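Local coordinates for MsStt7d protein (Micromonas, PDB 4IX3) that binds magnesium and probably transfers phosphate from ATP to proteins, as a homolog of the state transition kinases, through this catalytic domain, at residues Ala218-Leu223 with Asp324-Cys329; Cys255-Leu260 with Trp312-Arg317; Leu275-Ala280 with Gly294-Met299; Val281-Asn286 with Met319-Asp324. All coordinates share one frame; numbering follows the deposited sequence. Where two conformers were deposited one is given.

All four contacts lie in the helical lobe of the kinase domain, away from the nucleotide pocket. Interactions 1 and 2 are buried, but their chemistry differs. Interaction 1 is an ion pair between two loops, while interaction 2 is apolar packing between helices 246-261 and 302-318. Interactions 3 and 4 lie farther from the centre of the chain and are partly buried. Interactions 1, 3 and 4 each include bridging water. Interaction 3 ties helix 268-280 to loop 294-299; interaction 4 ties the turn after that helix to loop 319-324. Interactions 1 and 4 share Asp-324. The Tyr-278 hydroxyl of interaction 3 donates a hydrogen bond to Met-319 O of interaction 4. Arg-317 O of interaction 2 accepts from Ala-327 N of interaction 1.

Interaction 1. Residues Ala218-Leu223 with Asp324-Cys329; sequences ADELYL and DARASC
Glu-220 and Arg-326 form a buried salt bridge between two loops. The bond runs from Arg-326 NH2 to Glu-220 OE1 at 3.0 Å. It is nearly straight, with an N-H...O angle of 165°. The carboxylate oxygen sits at the edge of the guanidinium, close to its plane. The nitrogen approaches OE1 on the syn side, somewhat above the carboxylate plane. The planes of the two flat groups are tilted by only 21°. Arg-326 bends at chi3 (-56°), which turns the end of an otherwise extended chain.

A water adds a second link. It donates to Glu-220 OE1 at 2.6 Å and accepts from Arg-326 NH1 at 3.0 Å. OE1 is therefore gripped by both the cation and the water.

Other polar bonds hold both groups in place. Glu-220 OE2 forms a salt bridge with Lys-217 NZ, and Arg-326 NE donates to Glu-320 O. Arg-323 NE adds a long, weak ion pair to OE1.

The pair is consistent with the conserved kinase bridge between the glutamate that ends the activation segment (the APE motif) and the arginine after helix alpha-H; here the motif reads Ala-Asp-Glu. An alanine in place of Glu-220 would remove the carboxylate and is likely to leave the buried Arg-326 guanidinium without its mate, and Lys-217 with Asp-219 but one partner fewer. With two cations and a water around it, the carboxylate is probably held strongly in its charged form, and the bridge probably ties together two loops far apart in sequence.

Interaction 2. Residues Cys255-Leu260 with Trp312-Arg317; sequences CVMLQL and WDLCQR
Met-257 and Leu-314 make the closest touch between the two helices. Met-257 SD lies 3.7 Å from Leu-314 CD2. Methionine CG stands anti to the backbone N (chi1 -180°) and the chain stays extended, which carries its sulfur and methyl across to the other helix. The two side chains cross obliquely. Leu-314 leaves its helix at the flank, and its CD2 branch swings over to meet the thioether.

Cys-315 has two conformers, and one of them places SG beside this pair. In that conformer SG touches Met-257 CG at 3.8 Å and Leu-258 CD2 at 3.9 Å, a less certain part of the contact.

Helices 246-261 and 302-318 correspond to alpha-F and alpha-H of the kinase fold, alpha-F being the central helix of the C-lobe. They run nearly antiparallel here, at 154°, with segment axes 10.0 Å apart. Helix 141-161 closes over Met-257 through Thr-145 and Met-149.

Trp-312 adds little to this interface. It starts away from alpha-F and is buried against Phe-274, Val-285 and Phe-301, with its NE1 bonded to Asp-305. The solvent side of helix 302-318 lies at Asp-313, which faces away and is exposed, and at the partly exposed Gln-316.

Interaction 3. Residues Leu275-Ala280 with Gly294-Met299; sequences LADYKA and GEYGTM
Asp-277 and Tyr-296 reach each other through similar first torsions. In both, CG stands opposite the carbonyl carbon and beside the backbone N (chi1 -85° in Asp-277, -79° in Tyr-296). The carboxylate thus projects from helix 268-280, and the ring stretches toward it from the loop before helix 302-318. The side chains approach from opposite directions.

Tyr-296 OH donates to Asp-277 OD2 in a short bond of 2.6 Å. The hydroxyl comes in on the anti side of OD2 and stands above the carboxylate plane. OD2 itself lies at the edge of the ring. The carboxylate and ring planes are steeply inclined, at 72°.

Glu-295 joins only through water. Its OE1 is 4.5 Å from Asp-277 OD2, and two waters bridge the two carboxylates. One donates to Asp-277 OD1 at 2.8 Å and to Glu-295 OE1 at 2.9 Å. The other donates to Asp-277 OD2, also at 2.8 Å, and to the same OE1. These donated hydrogens probably soften the repulsion.

Arg-273 makes a cation-pi contact with the Tyr-296 ring, and Phe-288 meets it edge to face. A phenylalanine in place of Tyr-296 could keep this ring packing but would probably cost Asp-277 OD2 its tyrosine donor, with water as the remaining partner described, and leave the loop less tied to the helix.

Tyr-296 opens a type I beta turn closed by Met-299 N to Tyr-296 O. The whole contact pins this turn to the helix that corresponds to alpha-G, at the periphery of the kinase C-lobe.

Interaction 4. Residues Val281-Asn286 with Met319-Asp324; sequences VGYDVN and MEAERD
Tyr-283 and Ala-321 make the direct touch. Ala-321 CB lies 3.5 Å from Tyr-283 CD2 and 3.7 Å from Tyr-283 CG. The methyl meets the ring obliquely, near its CB end rather than at the hydroxyl. Tyr-283 CB is also close to it, at 3.8 Å.

Beside this apolar patch sits one water with three bonds. It donates to Tyr-283 O at 2.8 Å and to Glu-320 OE1 at 2.7 Å, and it accepts from Ala-321 N at 2.8 Å. Glu-320 starts away from the other segment, but its chain folds back at chi2 (-71°), which brings the carboxylate to the water.

The next shell fixes the backbone that carries Tyr-283. Helix 268-280 ends in a Schellman motif, with Tyr-283 N bonded to Tyr-278 O and Gly-282 N to Lys-279 O. Gly-282 is the C-prime residue, with phi at 81°. Tyr-283 also has positive phi, and Asp-284 then caps the next helix through its OD1 to Ala-287 N.

On the other side, Met-319 is the first residue to leave helix 302-318. Its O accepts from Tyr-278 OH, and its side chain packs on Trp-251 and Leu-258. Arg-323 anchors the loop further out by donating to Tyr-222 O and Leu-223 O.

The direct touch is small and apolar, a single methyl against a ring. The polar link across it is made by one water, which serves a carbonyl, an amide N-H and a carboxylate. This water probably adds to the direct links between the two helix ends.

Interaction 1. Residues Ala218-Leu223 with Asp324-Cys329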
loop_
_atom_site.group_PDB
_atom_site.type_symbol
_atom_site.label_atom_id
_atom_site.label_comp_id
_atom_site.label_asym_id
_atom_site.label_seq_id
_atom_site.Cartn_x
_atom_site.Cartn_y
_atom_site.Cartn_z
ATOM N N ALA B 218 14.930 4.655 -13.218
ATOM C CA ALA B 218 14.367 5.761 -12.446
ATOM C C ALA B 218 13.505 6.691 -13.301
ATOM O O ALA B 218 12.560 7.307 -12.811
ATOM C CB ALA B 218 15.449 6.543 -11.730
ATOM N N ASP B 219 13.828 6.827 -14.581
ATOM C CA ASP B 219 13.050 7.713 -15.435
ATOM C C ASP B 219 12.071 6.981 -16.365
ATOM O O ASP B 219 11.600 7.560 -17.348
ATOM C CB ASP B 219 13.973 8.632 -16.224
ATOM C CG ASP B 219 14.759 7.889 -17.282
ATOM O OD1 ASP B 219 14.859 6.636 -17.210
ATOM O OD2 ASP B 219 15.392 8.589 -18.102
ATOM N N GLU B 220 11.795 5.712 -16.049
ATOM C CA GLU B 220 10.837 4.896 -16.812
ATOM C C GLU B 220 9.988 4.113 -15.816
ATOM O O GLU B 220 9.991 2.876 -15.787
ATOM C CB GLU B 220 11.517 3.943 -17.785
ATOM C CG GLU B 220 12.350 4.718 -18.786
ATOM C CD GLU B 220 13.092 3.853 -19.783
ATOM O OE1 GLU B 220 12.828 2.625 -19.861
ATOM O OE2 GLU B 220 13.982 4.430 -20.453
ATOM N N LEU B 221 9.163 4.859 -15.084
ATOM C CA LEU B 221 8.215 4.298 -14.126
ATOM C C LEU B 221 6.864 3.946 -14.783
ATOM O O LEU B 221 5.913 3.541 -14.114
ATOM C CB LEU B 221 8.076 5.225 -12.904
ATOM C CG LEU B 221 9.420 5.537 -12.252
ATOM C CD1 LEU B 221 9.137 6.535 -11.133
ATOM C CD2 LEU B 221 10.179 4.299 -11.781
ATOM N N TYR B 222 6.781 4.063 -16.098
ATOM C CA TYR B 222 5.556 3.878 -16.872
ATOM C C TYR B 222 5.633 2.653 -17.796
ATOM O O TYR B 222 6.728 2.163 -18.100
ATOM C CB TYR B 222 5.325 5.115 -17.757
ATOM C CG TYR B 222 6.507 5.443 -18.693
ATOM C CD1 TYR B 222 6.703 4.735 -19.894
ATOM C CD2 TYR B 222 7.440 6.425 -18.347
ATOM C CE1 TYR B 222 7.793 4.997 -20.716
ATOM C CE2 TYR B 222 8.523 6.704 -19.174
ATOM C CZ TYR B 222 8.694 5.988 -20.342
ATOM O OH TYR B 222 9.784 6.333 -21.113
ATOM N N LEU B 223 4.489 2.225 -18.332
ATOM C CA LEU B 223 4.422 1.315 -19.475
ATOM C C LEU B 223 4.291 2.088 -20.774
ATOM O O LEU B 223 5.021 1.820 -21.733
ATOM C CB LEU B 223 3.297 0.279 -19.338
ATOM C CG LEU B 223 3.453 -0.702 -18.177
ATOM C CD1 LEU B 223 2.351 -1.742 -18.213
ATOM C CD2 LEU B 223 4.809 -1.402 -18.216
ATOM N N ASP B 324 14.224 1.136 -27.299
ATOM C CA ASP B 324 14.384 0.733 -28.690
ATOM C C ASP B 324 15.618 -0.119 -28.929
ATOM O O ASP B 324 15.708 -0.746 -29.976
ATOM C CB ASP B 324 14.451 1.945 -29.622
ATOM C CG ASP B 324 13.079 2.530 -29.881
ATOM O OD1 ASP B 324 12.079 1.918 -29.433
ATOM O OD2 ASP B 324 12.980 3.589 -30.514
ATOM N N ALA B 325 16.537 -0.107 -27.969
ATOM C CA ALA B 325 17.766 -0.880 -28.047
ATOM C C ALA B 325 17.669 -2.079 -27.101
ATOM O O ALA B 325 18.499 -2.975 -27.171
ATOM C CB ALA B 325 18.949 0.022 -27.654
ATOM N N ARG B 326 16.695 -2.116 -26.184
ATOM C CA ARG B 326 16.684 -3.112 -25.115
ATOM C C ARG B 326 16.061 -4.422 -25.613
ATOM O O ARG B 326 15.011 -4.394 -26.282
ATOM C CB ARG B 326 15.859 -2.552 -23.943
ATOM C CG ARG B 326 16.000 -3.344 -22.647
ATOM C CD ARG B 326 15.163 -2.724 -21.524
ATOM N NE ARG B 326 15.501 -1.307 -21.311
ATOM C CZ ARG B 326 14.680 -0.385 -20.812
ATOM N NH1 ARG B 326 13.500 -0.760 -20.361
ATOM N NH2 ARG B 326 15.055 0.880 -20.717
ATOM N N ALA B 327 16.657 -5.550 -25.235
ATOM C CA ALA B 327 16.157 -6.861 -25.729
ATOM C C ALA B 327 14.747 -7.147 -25.238
ATOM O O ALA B 327 14.421 -6.837 -24.086
ATOM C CB ALA B 327 17.034 -7.987 -25.219
ATOM N N SER B 328 13.932 -7.807 -26.075
ATOM C CA SER B 328 12.728 -8.465 -25.581
ATOM C C SER B 328 13.132 -9.660 -24.757
ATOM O O SER B 328 14.250 -10.192 -24.896
ATOM C CB SER B 328 11.866 -8.918 -26.765
ATOM O OG SER B 328 12.538 -9.959 -27.484
ATOM N N CYS B 329 12.260 -10.137 -23.883
ATOM C CA CYS B 329 12.567 -11.319 -23.085
ATOM C C CYS B 329 12.671 -12.553 -24.001
ATOM O O CYS B 329 13.563 -13.380 -23.789
ATOM C CB CYS B 329 11.499 -11.521 -21.998
ATOM S SG CYS B 329 11.629 -10.238 -20.698
HETATM O O HOH W 1 11.517 0.727 -18.709
#

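Interaction 2. Residues Cys255-Leu260 with Trp312-Arg317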
loop_
_atom_site.group_PDB
_atom_site.type_symbol
_atom_site.label_atom_id
_atom_site.label_comp_id
_atom_site.label_asym_id
_atom_site.label_seq_id
_atom_site.Cartn_x
_atom_site.Cartn_y
_atom_site.Cartn_z
ATOM N N CYS B 255 17.696 -6.726 -13.546
ATOM C CA CYS B 255 17.951 -6.592 -12.125
ATOM C C CYS B 255 17.969 -7.905 -11.402
ATOM O O CYS B 255 18.820 -8.134 -10.555
ATOM C CB CYS B 255 16.910 -5.656 -11.481
ATOM S SG CYS B 255 16.969 -3.920 -12.025
ATOM N N VAL B 256 16.989 -8.783 -11.712
ATOM C CA VAL B 256 16.994 -10.114 -11.090
ATOM C C VAL B 256 18.328 -10.804 -11.445
ATOM O O VAL B 256 18.922 -11.421 -10.568
ATOM C CB VAL B 256 15.820 -10.962 -11.644
ATOM C CG1 VAL B 256 15.910 -12.426 -11.205
ATOM C CG2 VAL B 256 14.483 -10.363 -11.177
ATOM N N MET B 257 18.725 -10.758 -12.709
ATOM C CA MET B 257 19.962 -11.403 -13.111
ATOM C C MET B 257 21.190 -10.891 -12.343
ATOM O O MET B 257 22.016 -11.704 -11.887
ATOM C CB MET B 257 20.193 -11.177 -14.582
ATOM C CG MET B 257 21.490 -11.845 -15.061
ATOM S SD MET B 257 21.484 -12.091 -16.819
ATOM C CE MET B 257 23.176 -12.691 -17.050
ATOM N N LEU B 258 21.294 -9.559 -12.178
ATOM C CA LEU B 258 22.403 -9.012 -11.388
ATOM C C LEU B 258 22.426 -9.611 -9.999
ATOM O O LEU B 258 23.486 -9.928 -9.464
ATOM C CB LEU B 258 22.284 -7.501 -11.281
ATOM C CG LEU B 258 22.582 -6.732 -12.588
ATOM C CD1 LEU B 258 22.043 -5.319 -12.575
ATOM C CD2 LEU B 258 24.096 -6.705 -12.883
ATOM N N GLN B 259 21.260 -9.668 -9.333
ATOM C CA GLN B 259 21.248 -10.181 -7.986
ATOM C C GLN B 259 21.555 -11.669 -7.896
ATOM O O GLN B 259 22.210 -12.105 -6.965
ATOM C CB GLN B 259 19.905 -9.840 -7.352
ATOM C CG GLN B 259 19.658 -8.342 -7.293
ATOM C CD GLN B 259 18.638 -7.930 -6.259
ATOM O OE1 GLN B 259 18.955 -7.234 -5.263
ATOM N NE2 GLN B 259 17.414 -8.242 -6.552
ATOM N N LEU B 260 21.005 -12.453 -8.832
ATOM C CA LEU B 260 21.337 -13.880 -8.809
ATOM C C LEU B 260 22.837 -14.083 -9.065
ATOM O O LEU B 260 23.427 -14.965 -8.465
ATOM C CB LEU B 260 20.511 -14.621 -9.863
ATOM C CG LEU B 260 19.004 -14.574 -9.573
ATOM C CD1 LEU B 260 18.333 -15.280 -10.722
ATOM C CD2 LEU B 260 18.751 -15.239 -8.230
ATOM N N TRP B 312 27.672 -10.413 -18.540
ATOM C CA TRP B 312 27.674 -8.959 -18.710
ATOM C C TRP B 312 26.927 -8.564 -19.961
ATOM O O TRP B 312 26.209 -7.542 -19.965
ATOM C CB TRP B 312 29.090 -8.403 -18.802
ATOM C CG TRP B 312 29.821 -8.389 -17.495
ATOM C CD1 TRP B 312 30.978 -9.068 -17.168
ATOM C CD2 TRP B 312 29.521 -7.527 -16.350
ATOM N NE1 TRP B 312 31.423 -8.679 -15.933
ATOM C CE2 TRP B 312 30.559 -7.796 -15.359
ATOM C CE3 TRP B 312 28.504 -6.622 -16.054
ATOM C CZ2 TRP B 312 30.576 -7.159 -14.122
ATOM C CZ3 TRP B 312 28.545 -5.974 -14.816
ATOM C CH2 TRP B 312 29.557 -6.234 -13.872
ATOM N N ASP B 313 27.169 -9.250 -21.081
ATOM C CA ASP B 313 26.542 -8.861 -22.311
ATOM C C ASP B 313 25.022 -9.003 -22.191
ATOM O O ASP B 313 24.294 -8.162 -22.701
ATOM C CB ASP B 313 27.042 -9.688 -23.514
ATOM C CG ASP B 313 26.575 -9.076 -24.829
ATOM O OD1 ASP B 313 25.644 -9.624 -25.452
ATOM O OD2 ASP B 313 27.078 -7.986 -25.221
ATOM N N LEU B 314 24.542 -10.082 -21.578
ATOM C CA LEU B 314 23.084 -10.282 -21.481
ATOM C C LEU B 314 22.459 -9.223 -20.576
ATOM O O LEU B 314 21.389 -8.677 -20.862
ATOM C CB LEU B 314 22.764 -11.691 -20.955
ATOM C CG LEU B 314 21.277 -11.974 -20.730
ATOM C CD1 LEU B 314 20.404 -11.677 -21.952
ATOM C CD2 LEU B 314 21.079 -13.402 -20.208
ATOM N N CYS B 315 23.117 -8.921 -19.476
ATOM C CA CYS B 315 22.701 -7.787 -18.640
ATOM C C CYS B 315 22.629 -6.512 -19.472
ATOM O O CYS B 315 21.655 -5.776 -19.377
ATOM C CB CYS B 315 23.625 -7.560 -17.436
ATOM S SG CYS B 315 23.429 -8.764 -16.115
ATOM N N GLN B 316 23.649 -6.213 -20.284
ATOM C CA GLN B 316 23.623 -5.017 -21.121
ATOM C C GLN B 316 22.395 -5.035 -22.043
ATOM O O GLN B 316 21.704 -4.019 -22.222
ATOM C CB GLN B 316 24.892 -4.891 -21.982
ATOM C CG GLN B 316 24.835 -3.689 -22.940
ATOM C CD GLN B 316 24.858 -2.385 -22.174
ATOM O OE1 GLN B 316 23.818 -1.842 -21.761
ATOM N NE2 GLN B 316 26.056 -1.888 -21.940
ATOM N N ARG B 317 22.106 -6.197 -22.630
ATOM C CA ARG B 317 20.941 -6.312 -23.524
ATOM C C ARG B 317 19.616 -6.039 -22.812
ATOM O O ARG B 317 18.769 -5.326 -23.334
ATOM C CB ARG B 317 20.840 -7.741 -24.119
ATOM C CG ARG B 317 22.015 -8.199 -24.994
ATOM C CD ARG B 317 22.013 -7.310 -26.192
ATOM N NE ARG B 317 20.758 -7.458 -26.964
ATOM C CZ ARG B 317 19.930 -6.454 -27.255
ATOM N NH1 ARG B 317 20.225 -5.195 -26.930
ATOM N NH2 ARG B 317 18.810 -6.699 -27.927
#

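Interaction 3. Residues Leu275-Ala280 with Gly294-Met299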
loop_
_atom_site.group_PDB
_atom_site.type_symbol
_atom_site.label_atom_id
_atom_site.label_comp_id
_atom_site.label_asym_id
_atom_site.label_seq_id
_atom_site.Cartn_x
_atom_site.Cartn_y
_atom_site.Cartn_z
ATOM N N LEU B 275 23.406 0.161 -9.541
ATOM C CA LEU B 275 22.607 0.848 -10.564
ATOM C C LEU B 275 22.946 2.338 -10.649
ATOM O O LEU B 275 22.864 2.922 -11.732
ATOM C CB LEU B 275 21.102 0.653 -10.328
ATOM C CG LEU B 275 20.643 -0.777 -10.647
ATOM C CD1 LEU B 275 19.188 -0.920 -10.228
ATOM C CD2 LEU B 275 20.817 -1.138 -12.117
ATOM N N ALA B 276 23.322 2.962 -9.534
ATOM C CA ALA B 276 23.727 4.364 -9.546
ATOM C C ALA B 276 25.000 4.509 -10.365
ATOM O O ALA B 276 25.146 5.460 -11.143
ATOM C CB ALA B 276 23.956 4.816 -8.121
ATOM N N ASP B 277 25.942 3.581 -10.171
ATOM C CA ASP B 277 27.203 3.641 -10.924
ATOM C C ASP B 277 26.939 3.355 -12.401
ATOM O O ASP B 277 27.532 3.984 -13.264
ATOM C CB ASP B 277 28.203 2.621 -10.375
ATOM C CG ASP B 277 28.997 3.157 -9.187
ATOM O OD1 ASP B 277 29.131 4.394 -9.042
ATOM O OD2 ASP B 277 29.485 2.331 -8.389
ATOM N N TYR B 278 26.015 2.429 -12.673
ATOM C CA TYR B 278 25.639 2.057 -14.039
ATOM C C TYR B 278 25.054 3.249 -14.804
ATOM O O TYR B 278 25.487 3.608 -15.916
ATOM C CB TYR B 278 24.659 0.871 -13.985
ATOM C CG TYR B 278 24.212 0.358 -15.342
ATOM C CD1 TYR B 278 25.121 -0.137 -16.284
ATOM C CD2 TYR B 278 22.855 0.268 -15.639
ATOM C CE1 TYR B 278 24.670 -0.645 -17.501
ATOM C CE2 TYR B 278 22.394 -0.231 -16.843
ATOM C CZ TYR B 278 23.307 -0.714 -17.755
ATOM O OH TYR B 278 22.892 -1.218 -18.983
ATOM N N LYS B 279 24.160 3.972 -14.132
ATOM C CA LYS B 279 23.601 5.183 -14.699
ATOM C C LYS B 279 24.704 6.220 -14.932
ATOM O O LYS B 279 24.755 6.869 -15.985
ATOM C CB LYS B 279 22.570 5.738 -13.707
ATOM C CG LYS B 279 22.039 7.117 -14.077
ATOM C CD LYS B 279 20.871 7.476 -13.165
ATOM C CE LYS B 279 20.605 8.974 -13.200
ATOM N NZ LYS B 279 20.418 9.417 -14.604
ATOM N N ALA B 280 25.570 6.384 -13.933
ATOM C CA ALA B 280 26.624 7.405 -13.993
ATOM C C ALA B 280 27.585 7.172 -15.177
ATOM O O ALA B 280 28.131 8.132 -15.704
ATOM C CB ALA B 280 27.368 7.455 -12.662
ATOM N N GLY B 294 36.559 -1.884 -10.359
ATOM C CA GLY B 294 37.667 -1.866 -9.391
ATOM C C GLY B 294 37.330 -1.326 -8.005
ATOM O O GLY B 294 38.073 -1.541 -7.049
ATOM N N GLU B 295 36.219 -0.607 -7.888
ATOM C CA GLU B 295 35.697 -0.164 -6.596
ATOM C C GLU B 295 34.892 -1.199 -5.819
ATOM O O GLU B 295 34.352 -0.878 -4.766
ATOM C CB GLU B 295 34.774 1.038 -6.805
ATOM C CG GLU B 295 35.457 2.249 -7.418
ATOM C CD GLU B 295 34.530 3.446 -7.576
ATOM O OE1 GLU B 295 33.527 3.547 -6.836
ATOM O OE2 GLU B 295 34.822 4.310 -8.434
ATOM N N TYR B 296 34.680 -2.375 -6.397
ATOM C CA TYR B 296 33.719 -3.359 -5.860
ATOM C C TYR B 296 34.496 -4.573 -5.338
ATOM O O TYR B 296 34.213 -5.730 -5.677
ATOM C CB TYR B 296 32.751 -3.806 -6.963
ATOM C CG TYR B 296 31.640 -2.813 -7.227
ATOM C CD1 TYR B 296 30.332 -3.069 -6.784
ATOM C CD2 TYR B 296 31.896 -1.600 -7.895
ATOM C CE1 TYR B 296 29.316 -2.136 -6.974
ATOM C CE2 TYR B 296 30.889 -0.647 -8.076
ATOM C CZ TYR B 296 29.599 -0.940 -7.635
ATOM O OH TYR B 296 28.600 -0.009 -7.790
ATOM N N GLY B 297 35.549 -4.307 -4.582
ATOM C CA GLY B 297 36.475 -5.365 -4.260
ATOM C C GLY B 297 35.870 -6.387 -3.330
ATOM O O GLY B 297 36.433 -7.473 -3.196
ATOM N N THR B 298 34.790 -6.027 -2.635
ATOM C CA THR B 298 34.103 -6.960 -1.730
ATOM C C THR B 298 33.240 -7.945 -2.507
ATOM O O THR B 298 32.766 -8.914 -1.917
ATOM C CB THR B 298 33.243 -6.295 -0.610
ATOM O OG1 THR B 298 32.079 -5.670 -1.166
ATOM C CG2 THR B 298 34.024 -5.288 0.277
ATOM N N MET B 299 33.051 -7.718 -3.810
ATOM C CA MET B 299 32.151 -8.539 -4.623
ATOM C C MET B 299 32.905 -9.371 -5.635
ATOM O O MET B 299 34.093 -9.121 -5.894
ATOM C CB MET B 299 31.106 -7.674 -5.339
ATOM C CG MET B 299 30.416 -6.696 -4.396
ATOM S SD MET B 299 28.900 -6.093 -5.146
ATOM C CE MET B 299 28.484 -4.834 -3.947
HETATM O O HOH W 2 31.412 5.348 -7.636
HETATM O O HOH W 3 30.714 2.399 -5.871
#

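Interaction 4. Residues Val281-Asn286 with Met319-Asp324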
loop_
_atom_site.group_PDB
_atom_site.type_symbol
_atom_site.label_atom_id
_atom_site.label_comp_id
_atom_site.label_asym_id
_atom_site.label_seq_id
_atom_site.Cartn_x
_atom_site.Cartn_y
_atom_site.Cartn_z
ATOM N N VAL B 281 27.788 5.933 -15.628
ATOM C CA VAL B 281 28.682 5.680 -16.783
ATOM C C VAL B 281 27.898 5.476 -18.085
ATOM O O VAL B 281 28.395 4.886 -19.066
ATOM C CB VAL B 281 29.666 4.510 -16.551
ATOM C CG1 VAL B 281 30.505 4.746 -15.301
ATOM C CG2 VAL B 281 28.915 3.174 -16.484
ATOM N N GLY B 282 26.654 5.954 -18.061
ATOM C CA GLY B 282 25.826 6.046 -19.253
ATOM C C GLY B 282 25.181 4.716 -19.589
ATOM O O GLY B 282 24.968 4.430 -20.755
ATOM N N TYR B 283 24.807 3.936 -18.572
ATOM C CA TYR B 283 24.165 2.629 -18.778
ATOM C C TYR B 283 24.941 1.728 -19.738
ATOM O O TYR B 283 24.359 1.075 -20.621
ATOM C CB TYR B 283 22.746 2.808 -19.326
ATOM C CG TYR B 283 21.900 3.735 -18.499
ATOM C CD1 TYR B 283 21.184 3.272 -17.386
ATOM C CD2 TYR B 283 21.801 5.089 -18.852
ATOM C CE1 TYR B 283 20.387 4.174 -16.664
ATOM C CE2 TYR B 283 21.016 5.966 -18.143
ATOM C CZ TYR B 283 20.316 5.516 -17.046
ATOM O OH TYR B 283 19.545 6.417 -16.361
ATOM N N ASP B 284 26.252 1.676 -19.512
ATOM C CA ASP B 284 27.193 1.032 -20.409
ATOM C C ASP B 284 27.957 0.072 -19.506
ATOM O O ASP B 284 28.758 0.470 -18.637
ATOM C CB ASP B 284 28.110 2.098 -21.038
ATOM C CG ASP B 284 29.169 1.521 -21.968
ATOM O OD1 ASP B 284 29.591 0.361 -21.811
ATOM O OD2 ASP B 284 29.664 2.288 -22.819
ATOM N N VAL B 285 27.645 -1.203 -19.671
ATOM C CA VAL B 285 28.230 -2.245 -18.858
ATOM C C VAL B 285 29.776 -2.305 -18.981
ATOM O O VAL B 285 30.481 -2.509 -17.998
ATOM C CB VAL B 285 27.504 -3.557 -19.233
ATOM C CG1 VAL B 285 28.335 -4.796 -19.006
ATOM C CG2 VAL B 285 26.134 -3.670 -18.592
ATOM N N ASN B 286 30.320 -2.113 -20.183
ATOM C CA ASN B 286 31.774 -2.123 -20.368
ATOM C C ASN B 286 32.455 -0.933 -19.737
ATOM O O ASN B 286 33.526 -1.074 -19.137
ATOM C CB ASN B 286 32.115 -2.266 -21.844
ATOM C CG ASN B 286 31.777 -3.655 -22.362
ATOM O OD1 ASN B 286 31.636 -4.612 -21.587
ATOM N ND2 ASN B 286 31.644 -3.777 -23.669
ATOM N N MET B 319 19.230 -4.308 -20.145
ATOM C CA MET B 319 19.281 -3.045 -19.400
ATOM C C MET B 319 19.774 -1.882 -20.259
ATOM O O MET B 319 20.321 -0.889 -19.730
ATOM C CB MET B 319 20.065 -3.236 -18.106
ATOM C CG MET B 319 19.491 -4.374 -17.249
ATOM S SD MET B 319 20.248 -4.570 -15.645
ATOM C CE MET B 319 19.452 -3.201 -14.794
ATOM N N GLU B 320 19.549 -1.962 -21.566
ATOM C CA GLU B 320 19.897 -0.798 -22.389
ATOM C C GLU B 320 19.079 0.414 -21.916
ATOM O O GLU B 320 17.882 0.283 -21.591
ATOM C CB GLU B 320 19.598 -1.055 -23.871
ATOM C CG GLU B 320 20.609 -1.908 -24.601
ATOM C CD GLU B 320 21.918 -1.144 -24.795
ATOM O OE1 GLU B 320 21.973 0.112 -24.684
ATOM O OE2 GLU B 320 22.880 -1.789 -25.236
ATOM N N ALA B 321 19.668 1.600 -21.973
ATOM C CA ALA B 321 18.986 2.805 -21.528
ATOM C C ALA B 321 17.728 3.075 -22.344
ATOM O O ALA B 321 16.677 3.446 -21.799
ATOM C CB ALA B 321 19.947 3.982 -21.609
ATOM N N GLU B 322 17.806 2.844 -23.657
ATOM C CA GLU B 322 16.709 3.086 -24.583
ATOM C C GLU B 322 15.898 1.836 -24.810
ATOM O O GLU B 322 16.463 0.805 -25.153
ATOM C CB GLU B 322 17.256 3.606 -25.916
ATOM C CG GLU B 322 17.958 4.935 -25.792
ATOM C CD GLU B 322 17.000 6.052 -25.458
ATOM O OE1 GLU B 322 15.817 5.933 -25.864
ATOM O OE2 GLU B 322 17.453 7.053 -24.845
ATOM N N ARG B 323 14.573 1.917 -24.669
ATOM C CA ARG B 323 13.708 0.788 -24.973
ATOM C C ARG B 323 13.899 0.236 -26.378
ATOM O O ARG B 323 13.829 -0.962 -26.613
ATOM C CB ARG B 323 12.236 1.133 -24.720
ATOM C CG ARG B 323 11.889 1.025 -23.258
ATOM C CD ARG B 323 10.387 1.145 -23.100
ATOM N NE ARG B 323 10.133 1.124 -21.675
ATOM C CZ ARG B 323 8.918 1.292 -21.164
ATOM N NH1 ARG B 323 7.896 1.409 -22.006
ATOM N NH2 ARG B 323 8.775 1.335 -19.852
ATOM N N ASP B 324 14.224 1.136 -27.299
ATOM C CA ASP B 324 14.384 0.733 -28.690
ATOM C C ASP B 324 15.618 -0.119 -28.929
ATOM O O ASP B 324 15.708 -0.746 -29.976
ATOM C CB ASP B 324 14.451 1.945 -29.622
ATOM C CG ASP B 324 13.079 2.530 -29.881
ATOM O OD1 ASP B 324 12.079 1.918 -29.433
ATOM O OD2 ASP B 324 12.980 3.589 -30.514
HETATM O O HOH W 4 22.453 1.657 -22.541
#